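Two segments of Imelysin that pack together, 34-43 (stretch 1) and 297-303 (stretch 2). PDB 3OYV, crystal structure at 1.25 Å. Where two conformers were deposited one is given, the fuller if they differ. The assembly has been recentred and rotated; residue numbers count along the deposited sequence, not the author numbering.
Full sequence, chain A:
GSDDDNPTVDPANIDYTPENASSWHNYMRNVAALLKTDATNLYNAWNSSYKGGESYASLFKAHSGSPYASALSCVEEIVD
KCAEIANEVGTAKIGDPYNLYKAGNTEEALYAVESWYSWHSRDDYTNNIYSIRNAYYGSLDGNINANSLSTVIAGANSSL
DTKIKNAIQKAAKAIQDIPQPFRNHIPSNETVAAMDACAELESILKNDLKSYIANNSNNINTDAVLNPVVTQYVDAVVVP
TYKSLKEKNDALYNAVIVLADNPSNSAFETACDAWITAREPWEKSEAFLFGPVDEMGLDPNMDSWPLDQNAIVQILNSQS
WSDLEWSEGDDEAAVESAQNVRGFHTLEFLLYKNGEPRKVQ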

ATOM      1  N   LEU A  34      -5.032 -13.777  -8.004  1.00 11.09           N
ATOM      2  CA  LEU A  34      -3.791 -13.770  -7.231  1.00 11.04           C
ATOM      3  C   LEU A  34      -3.882 -12.785  -6.057  1.00 10.70           C
ATOM      4  O   LEU A  34      -3.428 -13.051  -4.961  1.00 11.91           O
ATOM      5  N   LEU A  35      -4.463 -11.627  -6.328  1.00 10.10           N
ATOM      6  CA  LEU A  35      -4.645 -10.573  -5.310  1.00 10.31           C
ATOM      7  C   LEU A  35      -5.572 -11.047  -4.184  1.00  9.84           C
ATOM      8  O   LEU A  35      -5.356 -10.735  -3.010  1.00 11.10           O
ATOM      9  N   LYS A  36      -6.635 -11.750  -4.562  1.00  9.97           N
ATOM     10  CA  LYS A  36      -7.602 -12.309  -3.624  0.60 10.82           C
ATOM     11  C   LYS A  36      -6.923 -13.340  -2.725  1.00 11.26           C
ATOM     12  O   LYS A  36      -7.061 -13.315  -1.499  1.00 10.57           O
ATOM     13  N   THR A  37      -6.188 -14.253  -3.339  1.00 10.61           N
ATOM     14  CA  THR A  37      -5.472 -15.276  -2.596  1.00 10.92           C
ATOM     15  C   THR A  37      -4.469 -14.643  -1.637  1.00 10.78           C
ATOM     16  O   THR A  37      -4.422 -15.018  -0.474  1.00 11.83           O
ATOM     17  N   ASP A  38      -3.672 -13.714  -2.138  1.00 10.76           N
ATOM     18  CA  ASP A  38      -2.628 -13.070  -1.325  1.00 10.53           C
ATOM     19  C   ASP A  38      -3.235 -12.324  -0.132  1.00 10.19           C
ATOM     20  O   ASP A  38      -2.743 -12.442   0.987  1.00 10.42           O
ATOM     21  N   ALA A  39      -4.270 -11.505  -0.360  1.00  9.43           N
ATOM     22  CA  ALA A  39      -4.897 -10.758   0.749  1.00  9.29           C
ATOM     23  C   ALA A  39      -5.509 -11.714   1.777  1.00 10.28           C
ATOM     24  O   ALA A  39      -5.483 -11.420   2.984  1.00 10.70           O
ATOM     25  N   THR A  40      -6.122 -12.808   1.317  1.00 11.64           N
ATOM     26  CA  THR A  40      -6.710 -13.783   2.239  1.00 11.94           C
ATOM     27  C   THR A  40      -5.631 -14.432   3.097  1.00 11.73           C
ATOM     28  O   THR A  40      -5.777 -14.552   4.319  1.00 12.77           O
ATOM     29  N   ASN A  41      -4.525 -14.801   2.461  1.00 11.80           N
ATOM     30  CA  ASN A  41      -3.457 -15.453   3.198  1.00 12.45           C
ATOM     31  C   ASN A  41      -2.786 -14.483   4.173  1.00 11.75           C
ATOM     32  O   ASN A  41      -2.449 -14.892   5.270  1.00 12.73           O
ATOM     33  N   LEU A  42      -2.634 -13.229   3.759  1.00 11.50           N
ATOM     34  CA  LEU A  42      -2.052 -12.183   4.651  1.00 10.80           C
ATOM     35  C   LEU A  42      -2.925 -11.992   5.906  1.00 11.41           C
ATOM     36  O   LEU A  42      -2.446 -11.994   7.037  1.00 11.67           O
ATOM     37  N   TYR A  43      -4.231 -11.817   5.704  1.00 10.70           N
ATOM     38  CA  TYR A  43      -5.151 -11.646   6.816  1.00 11.03           C
ATOM     39  C   TYR A  43      -5.127 -12.902   7.731  1.00 11.64           C
ATOM     40  O   TYR A  43      -5.080 -12.804   8.965  1.00 11.60           O
ATOM     41  N   GLY A 297       8.174 -12.859  -0.342  1.00 17.46           N
ATOM     42  CA  GLY A 297       7.848 -12.005  -1.488  1.00 15.66           C
ATOM     43  C   GLY A 297       6.388 -11.567  -1.575  1.00 15.16           C
ATOM     44  O   GLY A 297       5.930 -11.137  -2.630  1.00 15.89           O
ATOM     45  N   LEU A 298       5.672 -11.593  -0.458  1.00 14.85           N
ATOM     46  CA  LEU A 298       4.254 -11.238  -0.487  1.00 13.40           C
ATOM     47  C   LEU A 298       4.003  -9.809  -0.978  1.00 12.89           C
ATOM     48  O   LEU A 298       3.118  -9.592  -1.815  1.00 13.37           O
ATOM     49  N   ASP A 299       4.755  -8.845  -0.450  1.00 13.44           N
ATOM     50  CA  ASP A 299       4.571  -7.446  -0.846  1.00 12.61           C
ATOM     51  C   ASP A 299       4.804  -7.282  -2.360  1.00 12.09           C
ATOM     52  O   ASP A 299       3.929  -6.785  -3.063  1.00 13.10           O
ATOM     53  N   PRO A 300       5.943  -7.749  -2.890  1.00 12.76           N
ATOM     54  CA  PRO A 300       6.094  -7.614  -4.334  1.00 13.86           C
ATOM     55  C   PRO A 300       5.118  -8.456  -5.181  1.00 11.92           C
ATOM     56  O   PRO A 300       4.865  -8.121  -6.349  1.00 12.33           O
ATOM     57  N   ASN A 301       4.562  -9.496  -4.587  1.00 11.61           N
ATOM     58  CA  ASN A 301       3.491 -10.245  -5.273  1.00 11.12           C
ATOM     59  C   ASN A 301       2.167  -9.489  -5.326  1.00 11.60           C
ATOM     60  O   ASN A 301       1.344  -9.762  -6.194  1.00 12.21           O
HETATM   61  N   MSE A 302       1.989  -8.563  -4.404  1.00 10.72           N
HETATM   62  CA  MSE A 302       0.757  -7.776  -4.323  0.70 10.39           C
HETATM   63  C   MSE A 302       0.848  -6.385  -4.936  1.00 10.21           C
HETATM   64  O   MSE A 302      -0.177  -5.796  -5.297  1.00 10.59           O
ATOM     65  N   ASP A 303       2.063  -5.836  -5.023  1.00 10.47           N
ATOM     66  CA  ASP A 303       2.188  -4.399  -5.249  1.00 10.54           C
ATOM     67  C   ASP A 303       3.489  -3.957  -5.895  1.00 11.10           C
ATOM     68  O   ASP A 303       4.011  -2.906  -5.560  1.00 11.49           O
TER

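The contact between these two helices, whose axes cross at −144° and approach to 9.8 Å, is built round Met 302, Asp 38 and Leu 298. Met 302, deposited as selenomethionine, is the most extensively covered. Its CA-to-CB bond points sideways, but chi1 m, chi2 t and chi3 p bring the end of the chain in against the first helix. A long, unbranched side chain suits this place because it can touch several residues along one helical face. CG of Met 302 lies 3.6 Å from CB of Asp 38, CE of Met 302 is 4.0 Å from CB of Ala 39, and SE of Met 302 is 4.1 Å from CD2 of Leu 42. Near the base of the selenomethionine, CB of Met 302 is 4.4 Å from CD2 of Leu 35, a leucine with chi1 m and chi2 t. Ala 39 points away overall, though its CB still touches the selenomethionine; CE of Met 302 is also 3.9 Å from the backbone N of Ala 39.

Leu 298 (t, p) points toward the first helix and packs its CD2 4.1 Å from CB of Leu 42, itself in the t, p rotamer. CD1 of Leu 298 sits 3.6 Å from OD1 of Asp 38, so this leucine borders both apolar and polar parts of the contact.

Asp 38, with chi1 m, points toward the second helix yet makes no direct hydrogen bond to it. Two waters make the connection instead. One donates to OD2 of Asp 38 (2.7 Å) and to the backbone O of Asn 301 (2.8 Å); the other donates to OD1 of Asp 38 (2.8 Å) and accepts from ND2 of Asn 301 (2.8 Å). The carboxylate suits this position by offering two acceptors, while Asn 301, chi1 m, supplies a side-chain amide donor to one water and its backbone carbonyl to the other.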

ATOM      1  CB  LEU A  34      -2.591 -13.428  -8.114  1.00 10.96           C
ATOM      2  CG  LEU A  34      -2.205 -14.485  -9.154  1.00 11.31           C
ATOM      3  CD1 LEU A  34      -1.198 -13.903 -10.134  1.00 11.27           C
ATOM      4  CD2 LEU A  34      -1.657 -15.753  -8.490  1.00 12.79           C
ATOM      5  CB  LEU A  35      -5.173  -9.275  -5.937  1.00 10.57           C
ATOM      6  CG  LEU A  35      -4.178  -8.245  -6.486  1.00 11.44           C
ATOM      7  CD1 LEU A  35      -4.872  -7.189  -7.348  1.00 12.74           C
ATOM      8  CD2 LEU A  35      -3.352  -7.651  -5.321  1.00 13.03           C
ATOM      9  CB  LYS A  36      -8.760 -12.912  -4.437  0.60 12.57           C
ATOM     10  CG  LYS A  36      -9.779 -13.704  -3.690  0.60 12.44           C
ATOM     11  CD  LYS A  36     -10.885 -14.189  -4.637  0.60 13.22           C
ATOM     12  CE  LYS A  36     -11.773 -15.215  -3.954  0.60 15.72           C
ATOM     13  NZ  LYS A  36     -12.526 -14.622  -2.803  0.60 16.03           N
ATOM     14  CB  THR A  37      -4.786 -16.235  -3.573  1.00 11.95           C
ATOM     15  OG1 THR A  37      -5.804 -16.949  -4.301  1.00 13.34           O
ATOM     16  CG2 THR A  37      -3.880 -17.220  -2.829  1.00 14.23           C
ATOM     17  CB  ASP A  38      -1.785 -12.134  -2.188  1.00 11.87           C
ATOM     18  CG  ASP A  38      -0.796 -12.863  -3.065  1.00 12.49           C
ATOM     19  OD1 ASP A  38      -0.451 -13.993  -2.702  1.00 14.34           O
ATOM     20  OD2 ASP A  38      -0.361 -12.300  -4.105  1.00 12.28           O
ATOM     21  CB  ALA A  39      -5.896  -9.754   0.242  1.00 10.44           C
ATOM     22  CB  THR A  40      -7.551 -14.812   1.472  1.00 11.83           C
ATOM     23  OG1 THR A  40      -8.605 -14.127   0.796  1.00 14.48           O
ATOM     24  CG2 THR A  40      -8.082 -15.873   2.422  1.00 14.34           C
ATOM     25  CB  ASN A  41      -2.430 -16.053   2.263  1.00 14.72           C
ATOM     26  CG  ASN A  41      -2.988 -17.243   1.488  1.00 17.02           C
ATOM     27  OD1 ASN A  41      -4.009 -17.849   1.884  1.00 19.23           O
ATOM     28  ND2 ASN A  41      -2.351 -17.553   0.370  1.00 16.05           N
ATOM     29  CB  LEU A  42      -1.947 -10.876   3.872  1.00 10.37           C
ATOM     30  CG  LEU A  42      -1.410  -9.654   4.628  1.00 11.49           C
ATOM     31  CD1 LEU A  42      -0.083  -9.948   5.367  1.00 11.73           C
ATOM     32  CD2 LEU A  42      -1.244  -8.541   3.612  1.00 12.05           C
ATOM     33  CB  TYR A  43      -6.547 -11.403   6.283  1.00 11.97           C
ATOM     34  CG  TYR A  43      -7.617 -11.358   7.363  1.00 10.90           C
ATOM     35  CD1 TYR A  43      -7.558 -10.453   8.421  1.00 12.95           C
ATOM     36  CD2 TYR A  43      -8.708 -12.209   7.304  1.00 14.40           C
ATOM     37  CE1 TYR A  43      -8.539 -10.407   9.385  1.00 11.47           C
ATOM     38  CE2 TYR A  43      -9.698 -12.163   8.256  1.00 16.06           C
ATOM     39  CZ  TYR A  43      -9.642 -11.254   9.287  1.00 14.30           C
ATOM     40  OH  TYR A  43     -10.633 -11.230  10.246  1.00 17.03           O
ATOM     41  CB  LEU A 298       3.640 -11.536   0.875  1.00 13.70           C
ATOM     42  CG  LEU A 298       2.111 -11.507   0.948  1.00 13.84           C
ATOM     43  CD1 LEU A 298       1.418 -12.243  -0.232  1.00 17.82           C
ATOM     44  CD2 LEU A 298       1.615 -12.015   2.297  1.00 15.11           C
ATOM     45  CB  ASP A 299       5.491  -6.560   0.000  1.00 14.08           C
ATOM     46  CG  ASP A 299       5.414  -5.101  -0.329  1.00 17.58           C
ATOM     47  OD1 ASP A 299       4.454  -4.572  -0.888  1.00 19.25           O
ATOM     48  OD2 ASP A 299       6.335  -4.381   0.107  1.00 27.53           O
ATOM     49  CB  PRO A 300       7.570  -7.997  -4.589  1.00 15.38           C
ATOM     50  CG  PRO A 300       8.011  -8.693  -3.393  1.00 17.63           C
ATOM     51  CD  PRO A 300       7.213  -8.130  -2.242  1.00 12.98           C
ATOM     52  CB  ASN A 301       3.302 -11.607  -4.606  1.00 12.00           C
ATOM     53  CG  ASN A 301       4.208 -12.656  -5.168  1.00 14.88           C
ATOM     54  OD1 ASN A 301       4.912 -12.417  -6.127  1.00 19.87           O
ATOM     55  ND2 ASN A 301       4.187 -13.853  -4.568  1.00 19.64           N
HETATM   56  CB  MSE A 302       0.344  -7.672  -2.875  0.70 10.24           C
HETATM   57  CG  MSE A 302      -0.023  -9.036  -2.326  0.70 10.13           C
HETATM   58 SE   MSE A 302      -0.679  -8.943  -0.473  0.70 12.08          SE
HETATM   59  CE  MSE A 302      -2.359  -8.105  -0.701  0.70 15.94           C
ATOM     60  CB  ASP A 303       2.025  -3.664  -3.905  1.00 12.19           C
ATOM     61  CG  ASP A 303       1.713  -2.181  -4.064  1.00 12.03           C
ATOM     62  OD1 ASP A 303       0.933  -1.804  -4.972  1.00 12.25           O
ATOM     63  OD2 ASP A 303       2.243  -1.400  -3.236  1.00 13.90           O
TER
HETATM   64  O   HOH W   1      -1.264 -10.603  -5.959  1.00 13.63           O
HETATM   65  O   HOH W   2       2.260 -14.765  -2.761  1.00 19.69           O